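Local coordinates for protein putative anti-sigma factor antagonist TM_1081 (PDB 3F43) that probably acts as an anti-sigma factor antagonist, a STAS-domain switch that could release a sigma factor from inhibition by its anti-sigma factor, at residues V23-N28 with D45-K50; E63-F68 with E97-L102. One frame throughout, in Å; residues are numbered along the deposited sequence.

Contact 1: residues V23-N28 with D45-K50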
ATOM      1  N   VAL A  23      15.650  15.874  -0.358  1.00 20.95           N
ATOM      2  CA  VAL A  23      14.596  16.209   0.579  1.00 20.99           C
ATOM      3  C   VAL A  23      14.592  15.184   1.701  1.00 19.91           C
ATOM      4  O   VAL A  23      14.345  13.994   1.473  1.00 21.63           O
ATOM      5  CB  VAL A  23      13.212  16.275  -0.076  1.00 20.47           C
ATOM      6  CG1 VAL A  23      12.163  16.681   0.964  1.00 22.81           C
ATOM      7  CG2 VAL A  23      13.196  17.149  -1.308  1.00 21.59           C
ATOM      8  N   ILE A  24      14.889  15.640   2.920  1.00 19.57           N
ATOM      9  CA  ILE A  24      14.944  14.757   4.079  1.00 19.88           C
ATOM     10  C   ILE A  24      13.667  14.988   4.890  1.00 19.89           C
ATOM     11  O   ILE A  24      13.482  16.054   5.538  1.00 21.21           O
ATOM     12  CB  ILE A  24      16.189  15.026   4.935  1.00 20.59           C
ATOM     13  CG1 ILE A  24      17.469  14.992   4.070  1.00 21.28           C
ATOM     14  CG2 ILE A  24      16.257  14.009   6.109  1.00 19.23           C
ATOM     15  CD1 ILE A  24      18.767  15.293   4.837  1.00 22.86           C
ATOM     16  N   LEU A  25      12.766  14.011   4.808  1.00 19.69           N
ATOM     17  CA  LEU A  25      11.485  14.066   5.497  1.00 21.54           C
ATOM     18  C   LEU A  25      11.624  13.438   6.871  1.00 20.28           C
ATOM     19  O   LEU A  25      12.069  12.291   6.999  1.00 22.26           O
ATOM     20  CB  LEU A  25      10.408  13.290   4.719  1.00 22.15           C
ATOM     21  CG  LEU A  25      10.149  13.724   3.275  1.00 22.99           C
ATOM     22  CD1 LEU A  25       9.218  12.701   2.546  1.00 23.76           C
ATOM     23  CD2 LEU A  25       9.670  15.180   3.203  1.00 22.09           C
HETATM   24  N   MSE A  26      11.206  14.171   7.890  1.00 20.30           N
HETATM   25  CA  MSE A  26      11.324  13.715   9.271  1.00 20.70           C
HETATM   26  C   MSE A  26      10.001  13.813  10.042  1.00 20.34           C
HETATM   27  O   MSE A  26       9.884  14.594  10.988  1.00 20.81           O
HETATM   28  CB  MSE A  26      12.404  14.491   9.985  1.00 22.77           C
HETATM   29  CG  MSE A  26      13.811  14.331   9.356  1.00 23.94           C
HETATM   30 SE   MSE A  26      15.136  15.593   9.911  0.75 20.99          SE
HETATM   31  CE  MSE A  26      14.493  17.114   8.893  1.00 25.02           C
ATOM     32  N   PRO A  27       9.004  12.986   9.644  1.00 21.74           N
ATOM     33  CA  PRO A  27       7.725  13.020  10.394  1.00 21.76           C
ATOM     34  C   PRO A  27       7.965  12.730  11.854  1.00 25.70           C
ATOM     35  O   PRO A  27       8.733  11.836  12.209  1.00 23.10           O
ATOM     36  CB  PRO A  27       6.875  11.930   9.732  1.00 22.09           C
ATOM     37  CG  PRO A  27       7.872  11.061   9.006  1.00 23.19           C
ATOM     38  CD  PRO A  27       8.975  12.003   8.555  1.00 22.52           C
ATOM     39  N   ASN A  28       7.335  13.513  12.715  1.00 24.97           N
ATOM     40  CA  ASN A  28       7.633  13.431  14.147  1.00 27.21           C
ATOM     41  C   ASN A  28       6.540  12.720  14.932  1.00 30.15           C
ATOM     42  O   ASN A  28       6.617  12.623  16.158  1.00 30.93           O
ATOM     43  CB  ASN A  28       7.931  14.811  14.742  1.00 27.73           C
ATOM     44  CG  ASN A  28       6.815  15.790  14.559  1.00 30.30           C
ATOM     45  OD1 ASN A  28       5.706  15.427  14.186  1.00 36.03           O
ATOM     46  ND2 ASN A  28       7.114  17.072  14.793  1.00 37.24           N
ATOM     47  N   ASP A  45       2.712  17.272  -3.705  1.00 19.56           N
ATOM     48  CA  ASP A  45       2.559  18.675  -4.047  1.00 19.93           C
ATOM     49  C   ASP A  45       3.816  19.510  -3.840  1.00 19.21           C
ATOM     50  O   ASP A  45       4.135  20.391  -4.675  1.00 20.92           O
ATOM     51  CB  ASP A  45       1.426  19.318  -3.267  1.00 21.62           C
ATOM     52  CG  ASP A  45       0.051  18.858  -3.679  1.00 23.82           C
ATOM     53  OD1 ASP A  45      -0.151  18.260  -4.753  1.00 25.94           O
ATOM     54  OD2 ASP A  45      -0.873  19.145  -2.902  1.00 26.11           O
ATOM     55  N   GLU A  46       4.509  19.292  -2.724  1.00 21.22           N
ATOM     56  CA  GLU A  46       5.674  20.093  -2.369  1.00 21.65           C
ATOM     57  C   GLU A  46       6.976  19.689  -3.039  1.00 20.24           C
ATOM     58  O   GLU A  46       7.818  20.540  -3.292  1.00 23.13           O
ATOM     59  CB  GLU A  46       5.894  20.056  -0.846  1.00 24.55           C
ATOM     60  CG  GLU A  46       4.749  20.650  -0.082  1.00 24.78           C
ATOM     61  CD  GLU A  46       4.553  22.135  -0.355  1.00 33.74           C
ATOM     62  OE1 GLU A  46       5.555  22.882  -0.433  1.00 32.45           O
ATOM     63  OE2 GLU A  46       3.397  22.563  -0.506  1.00 36.71           O
ATOM     64  N   PHE A  47       7.148  18.397  -3.298  1.00 19.50           N
ATOM     65  CA  PHE A  47       8.421  17.893  -3.743  1.00 20.26           C
ATOM     66  C   PHE A  47       8.301  17.208  -5.115  1.00 18.02           C
ATOM     67  O   PHE A  47       8.875  17.680  -6.083  1.00 20.77           O
ATOM     68  CB  PHE A  47       9.020  17.012  -2.664  1.00 19.92           C
ATOM     69  CG  PHE A  47       9.085  17.699  -1.319  1.00 21.15           C
ATOM     70  CD1 PHE A  47       9.791  18.874  -1.176  1.00 21.47           C
ATOM     71  CD2 PHE A  47       8.386  17.191  -0.241  1.00 20.64           C
ATOM     72  CE1 PHE A  47       9.809  19.541   0.031  1.00 21.82           C
ATOM     73  CE2 PHE A  47       8.382  17.865   0.977  1.00 20.73           C
ATOM     74  CZ  PHE A  47       9.105  19.014   1.103  1.00 18.95           C
ATOM     75  N   LEU A  48       7.619  16.065  -5.163  1.00 20.28           N
ATOM     76  CA  LEU A  48       7.679  15.219  -6.362  1.00 21.29           C
ATOM     77  C   LEU A  48       7.143  15.958  -7.584  1.00 21.93           C
ATOM     78  O   LEU A  48       7.752  15.924  -8.650  1.00 22.57           O
ATOM     79  CB  LEU A  48       6.931  13.902  -6.153  1.00 22.68           C
ATOM     80  CG  LEU A  48       7.526  12.976  -5.104  1.00 21.36           C
ATOM     81  CD1 LEU A  48       6.652  11.767  -4.752  1.00 24.18           C
ATOM     82  CD2 LEU A  48       8.934  12.515  -5.483  1.00 24.21           C
ATOM     83  N   ASN A  49       6.026  16.657  -7.440  1.00 22.91           N
ATOM     84  CA  ASN A  49       5.472  17.388  -8.583  1.00 22.44           C
ATOM     85  C   ASN A  49       6.228  18.658  -8.964  1.00 24.69           C
ATOM     86  O   ASN A  49       5.986  19.222 -10.025  1.00 27.16           O
ATOM     87  CB  ASN A  49       3.980  17.663  -8.377  1.00 23.41           C
ATOM     88  CG  ASN A  49       3.138  16.379  -8.291  1.00 25.28           C
ATOM     89  OD1 ASN A  49       3.569  15.278  -8.671  1.00 32.06           O
ATOM     90  ND2 ASN A  49       1.920  16.523  -7.789  1.00 35.35           N
ATOM     91  N   LYS A  50       7.176  19.066  -8.124  1.00 22.34           N
ATOM     92  CA  LYS A  50       8.060  20.194  -8.385  1.00 25.38           C
ATOM     93  C   LYS A  50       9.457  19.730  -8.810  1.00 26.62           C
ATOM     94  O   LYS A  50      10.350  20.560  -8.936  1.00 29.07           O
ATOM     95  CB  LYS A  50       8.157  21.109  -7.174  1.00 26.17           C
ATOM     96  CG  LYS A  50       6.820  21.660  -6.704  1.00 23.58           C
ATOM     97  CD  LYS A  50       6.971  22.723  -5.655  1.00 29.43           C
ATOM     98  CE  LYS A  50       5.658  23.450  -5.397  1.00 36.18           C
ATOM     99  NZ  LYS A  50       5.780  24.408  -4.243  1.00 40.49           N
TER
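With CG1 of V23 trans to the main-chain N (chi1 -178°) and the ring of F47 swung out beside its own N (chi1 -53°), the valine methyl is set squarely over the phenyl face. CG1 of V23 lies 3.7 Å from the centroid of the F47 ring, only 4° off the ring normal, a CH-pi contact aimed at the middle of the ring. The second methyl is shifted toward the root of the ring, where CG2 of V23 comes to 3.8 Å from CD1 of F47. L25, two residues along the strand and so with its side chain on the same face, runs antiparallel to the phenylalanine side chain and brings CD2 to 3.7 Å from CE2 of F47, meeting the ring at a slant. Over the other face lies CB of the preceding E46, so the ring is sandwiched between strand and helix atoms. No hydrogen bond crosses; the join is wholly apolar and buried. With an alanine here in place of F47 the ring would be gone, which is likely to open a gap beside V23 and L25 and leave the V23 methyl without its CH-pi partner. Y16 and W42 also meet the ring edge-to-face. The contact seats the C-terminal part of helix 36-48, through F47, on strand 22-25, within the beta-alpha-beta unit that runs on into strand 54-58, whose backbone pairs with V23 and L25.

Contact 2: residues E63-F68 with E97-L102; sequences ESIDSF and ERVLSL
I65 reaches across to V99 and L100 with the end of its side chain, and these three buried, apolar residues make the whole contact. The isoleucine gives up the most surface, about 61 Å², against 39 Å² for V99 and 16 Å² for L100. Its CG1 branch stands between the backbone N and the carbonyl carbon (chi1 54°), and the extended second torsion (chi2 169°) carries CD1 out to the helix. There CD1 of I65 lies 3.7 Å from CG1 of V99, the two side chains meeting at a slant, and CG1 of I65 also approaches the same valine methyl, at 4.1 Å. V99 offers that methyl by holding it opposite its own backbone N (chi1 165°). The CB of L100 does not aim at the isoleucine, yet its CD2 comes to 4.1 Å from CD1 of I65, with the side chains roughly perpendicular. The terminal methyl of I65 therefore touches two consecutive residues of the helix, with no hydrogen bond across.

Just after I65 the chain enters helix 67-83. D66 is its N-cap, with OD1 accepting a weak, bent bond from N of F68 at 2.9 Å, while OD2 is held by the backbone N of I33. The next residue, S67, is probably the phosphorylated serine, as in related anti-sigma factor antagonists, and is unmodified here; its side chain and that of D66 leave the backbone away from helix 94-102. T103 and V74 of the second subunit pack on D66 and S67 respectively. I65 and V99 both rest on L70 of helix 67-83, I65 also meets V96, and L100 reaches I111 of strand 110-112, so the contact joins the loop leading into helix 67-83 to helix 94-102 beside the edge of the sheet.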
ATOM      1  N   GLU A  63       6.422   5.270  15.196  1.00 26.58           N
ATOM      2  CA  GLU A  63       6.352   4.094  16.078  1.00 27.39           C
ATOM      3  C   GLU A  63       5.975   2.790  15.377  1.00 24.81           C
ATOM      4  O   GLU A  63       6.511   1.723  15.682  1.00 25.01           O
ATOM      5  CB  GLU A  63       5.406   4.353  17.258  1.00 28.51           C
ATOM      6  CG  GLU A  63       5.334   3.226  18.324  1.00 36.42           C
ATOM      7  CD  GLU A  63       6.709   2.661  18.739  1.00 53.79           C
ATOM      8  OE1 GLU A  63       7.644   3.467  18.986  1.00 53.37           O
ATOM      9  OE2 GLU A  63       6.843   1.409  18.812  1.00 58.02           O
ATOM     10  N   SER A  64       5.109   2.901  14.380  1.00 26.69           N
ATOM     11  CA  SER A  64       4.642   1.754  13.622  1.00 27.34           C
ATOM     12  C   SER A  64       4.104   2.276  12.296  1.00 25.35           C
ATOM     13  O   SER A  64       3.828   3.465  12.153  1.00 25.58           O
ATOM     14  CB  SER A  64       3.520   1.023  14.363  1.00 26.93           C
ATOM     15  OG  SER A  64       2.357   1.823  14.396  1.00 32.78           O
ATOM     16  N   ILE A  65       3.996   1.387  11.322  1.00 26.57           N
ATOM     17  CA  ILE A  65       3.311   1.704  10.077  1.00 25.83           C
ATOM     18  C   ILE A  65       2.208   0.690   9.847  1.00 23.85           C
ATOM     19  O   ILE A  65       2.263  -0.447  10.336  1.00 26.26           O
ATOM     20  CB  ILE A  65       4.240   1.744   8.840  1.00 26.40           C
ATOM     21  CG1 ILE A  65       5.017   0.434   8.725  1.00 27.88           C
ATOM     22  CG2 ILE A  65       5.193   3.019   8.896  1.00 26.73           C
ATOM     23  CD1 ILE A  65       5.782   0.241   7.371  1.00 26.60           C
ATOM     24  N   ASP A  66       1.212   1.125   9.097  1.00 21.00           N
ATOM     25  CA  ASP A  66       0.059   0.305   8.743  1.00 21.62           C
ATOM     26  C   ASP A  66      -0.054   0.199   7.229  1.00 19.01           C
ATOM     27  O   ASP A  66       0.832   0.686   6.484  1.00 21.74           O
ATOM     28  CB  ASP A  66      -1.219   0.790   9.482  1.00 21.39           C
ATOM     29  CG  ASP A  66      -1.825   2.115   8.944  1.00 20.07           C
ATOM     30  OD1 ASP A  66      -1.417   2.586   7.867  1.00 19.18           O
ATOM     31  OD2 ASP A  66      -2.763   2.628   9.653  1.00 22.06           O
ATOM     32  N   SER A  67      -1.131  -0.425   6.737  1.00 20.20           N
ATOM     33  CA  SER A  67      -1.257  -0.668   5.309  1.00 19.93           C
ATOM     34  C   SER A  67      -1.362   0.631   4.528  1.00 19.58           C
ATOM     35  O   SER A  67      -0.898   0.714   3.390  1.00 20.08           O
ATOM     36  CB  SER A  67      -2.451  -1.573   5.005  1.00 20.01           C
ATOM     37  OG  SER A  67      -3.686  -0.955   5.316  1.00 20.17           O
ATOM     38  N   PHE A  68      -1.968   1.649   5.141  1.00 19.28           N
ATOM     39  CA  PHE A  68      -2.088   2.954   4.499  1.00 21.50           C
ATOM     40  C   PHE A  68      -0.780   3.680   4.412  1.00 22.99           C
ATOM     41  O   PHE A  68      -0.453   4.233   3.338  1.00 26.04           O
ATOM     42  CB  PHE A  68      -3.163   3.828   5.202  1.00 21.13           C
ATOM     43  CG  PHE A  68      -4.560   3.523   4.772  1.00 22.08           C
ATOM     44  CD1 PHE A  68      -5.130   2.288   5.026  1.00 24.79           C
ATOM     45  CD2 PHE A  68      -5.314   4.482   4.135  1.00 24.04           C
ATOM     46  CE1 PHE A  68      -6.410   2.007   4.602  1.00 26.23           C
ATOM     47  CE2 PHE A  68      -6.606   4.218   3.747  1.00 21.72           C
ATOM     48  CZ  PHE A  68      -7.160   2.981   3.970  1.00 21.54           C
ATOM     49  N   GLU A  97      10.659  -2.169  10.767  1.00 23.75           N
ATOM     50  CA  GLU A  97      11.520  -3.018   9.955  1.00 24.98           C
ATOM     51  C   GLU A  97      10.926  -4.424   9.742  1.00 25.79           C
ATOM     52  O   GLU A  97      11.145  -5.037   8.700  1.00 27.59           O
ATOM     53  CB  GLU A  97      12.924  -3.134  10.564  1.00 27.71           C
ATOM     54  CG  GLU A  97      13.825  -4.134   9.823  1.00 31.70           C
ATOM     55  CD  GLU A  97      13.909  -3.869   8.298  1.00 51.71           C
ATOM     56  OE1 GLU A  97      14.056  -2.676   7.924  1.00 55.24           O
ATOM     57  OE2 GLU A  97      13.812  -4.844   7.481  1.00 53.02           O
ATOM     58  N   ARG A  98      10.194  -4.939  10.736  1.00 25.19           N
ATOM     59  CA  ARG A  98       9.540  -6.246  10.591  1.00 25.76           C
ATOM     60  C   ARG A  98       8.494  -6.208   9.482  1.00 23.56           C
ATOM     61  O   ARG A  98       8.404  -7.126   8.662  1.00 25.30           O
ATOM     62  CB  ARG A  98       8.914  -6.662  11.922  1.00 24.76           C
ATOM     63  CG  ARG A  98       8.319  -8.054  11.965  1.00 29.92           C
ATOM     64  CD  ARG A  98       8.071  -8.478  13.415  1.00 35.65           C
ATOM     65  NE  ARG A  98       9.337  -8.671  14.149  1.00 48.34           N
ATOM     66  CZ  ARG A  98       9.822  -7.898  15.136  1.00 50.72           C
ATOM     67  NH1 ARG A  98       9.169  -6.827  15.601  1.00 51.61           N
ATOM     68  NH2 ARG A  98      10.992  -8.208  15.679  1.00 51.34           N
ATOM     69  N   VAL A  99       7.735  -5.106   9.415  1.00 23.08           N
ATOM     70  CA  VAL A  99       6.745  -4.943   8.351  1.00 23.25           C
ATOM     71  C   VAL A  99       7.464  -4.820   7.003  1.00 22.79           C
ATOM     72  O   VAL A  99       7.024  -5.428   6.020  1.00 24.35           O
ATOM     73  CB  VAL A  99       5.788  -3.773   8.617  1.00 27.05           C
ATOM     74  CG1 VAL A  99       4.996  -3.390   7.332  1.00 22.62           C
ATOM     75  CG2 VAL A  99       4.873  -4.121   9.805  1.00 24.05           C
ATOM     76  N   LEU A 100       8.555  -4.039   6.956  1.00 23.63           N
ATOM     77  CA  LEU A 100       9.308  -3.814   5.698  1.00 22.57           C
ATOM     78  C   LEU A 100       9.871  -5.129   5.165  1.00 22.53           C
ATOM     79  O   LEU A 100       9.911  -5.353   3.972  1.00 23.47           O
ATOM     80  CB  LEU A 100      10.429  -2.783   5.905  1.00 22.90           C
ATOM     81  CG  LEU A 100      10.018  -1.350   6.244  1.00 22.85           C
ATOM     82  CD1 LEU A 100      11.274  -0.471   6.532  1.00 25.30           C
ATOM     83  CD2 LEU A 100       9.135  -0.707   5.161  1.00 24.33           C
ATOM     84  N   SER A 101      10.307  -5.987   6.082  1.00 22.47           N
ATOM     85  CA  SER A 101      10.816  -7.328   5.744  1.00 23.46           C
ATOM     86  C   SER A 101       9.732  -8.288   5.250  1.00 25.42           C
ATOM     87  O   SER A 101       9.865  -8.920   4.200  1.00 25.99           O
ATOM     88  CB  SER A 101      11.502  -7.930   6.970  1.00 25.56           C
ATOM     89  OG  SER A 101      12.032  -9.214   6.708  1.00 29.78           O
ATOM     90  N   LEU A 102       8.671  -8.407   6.038  1.00 24.45           N
ATOM     91  CA  LEU A 102       7.623  -9.348   5.719  1.00 23.57           C
ATOM     92  C   LEU A 102       6.877  -8.982   4.432  1.00 24.38           C
ATOM     93  O   LEU A 102       6.330  -9.883   3.765  1.00 26.68           O
ATOM     94  CB  LEU A 102       6.660  -9.544   6.893  1.00 25.35           C
ATOM     95  CG  LEU A 102       7.138 -10.352   8.083  1.00 30.80           C
ATOM     96  CD1 LEU A 102       6.000 -10.439   9.118  1.00 31.72           C
ATOM     97  CD2 LEU A 102       7.596 -11.742   7.654  1.00 33.49           C
TER

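How the contacts relate
Contact 1 and contact 2 lie on opposite sides of the chain's centre, their own centres 20 Å apart, and follow one another in sequence, contact 1 closing before contact 2 opens. Their nearest atoms are about 7 Å apart and do not touch. Strand 54-58 leads from one to the other: it pairs with strand 22-25 of contact 1, and the chain then runs into residues 63-68 of contact 2. Both are apolar. S67, the probable phosphorylation site, lies in residues 63-68, two positions after I65, although it takes no part in contact 2. That contact borders the second subunit, whereas no other chain of the assembly touches the segments of contact 1.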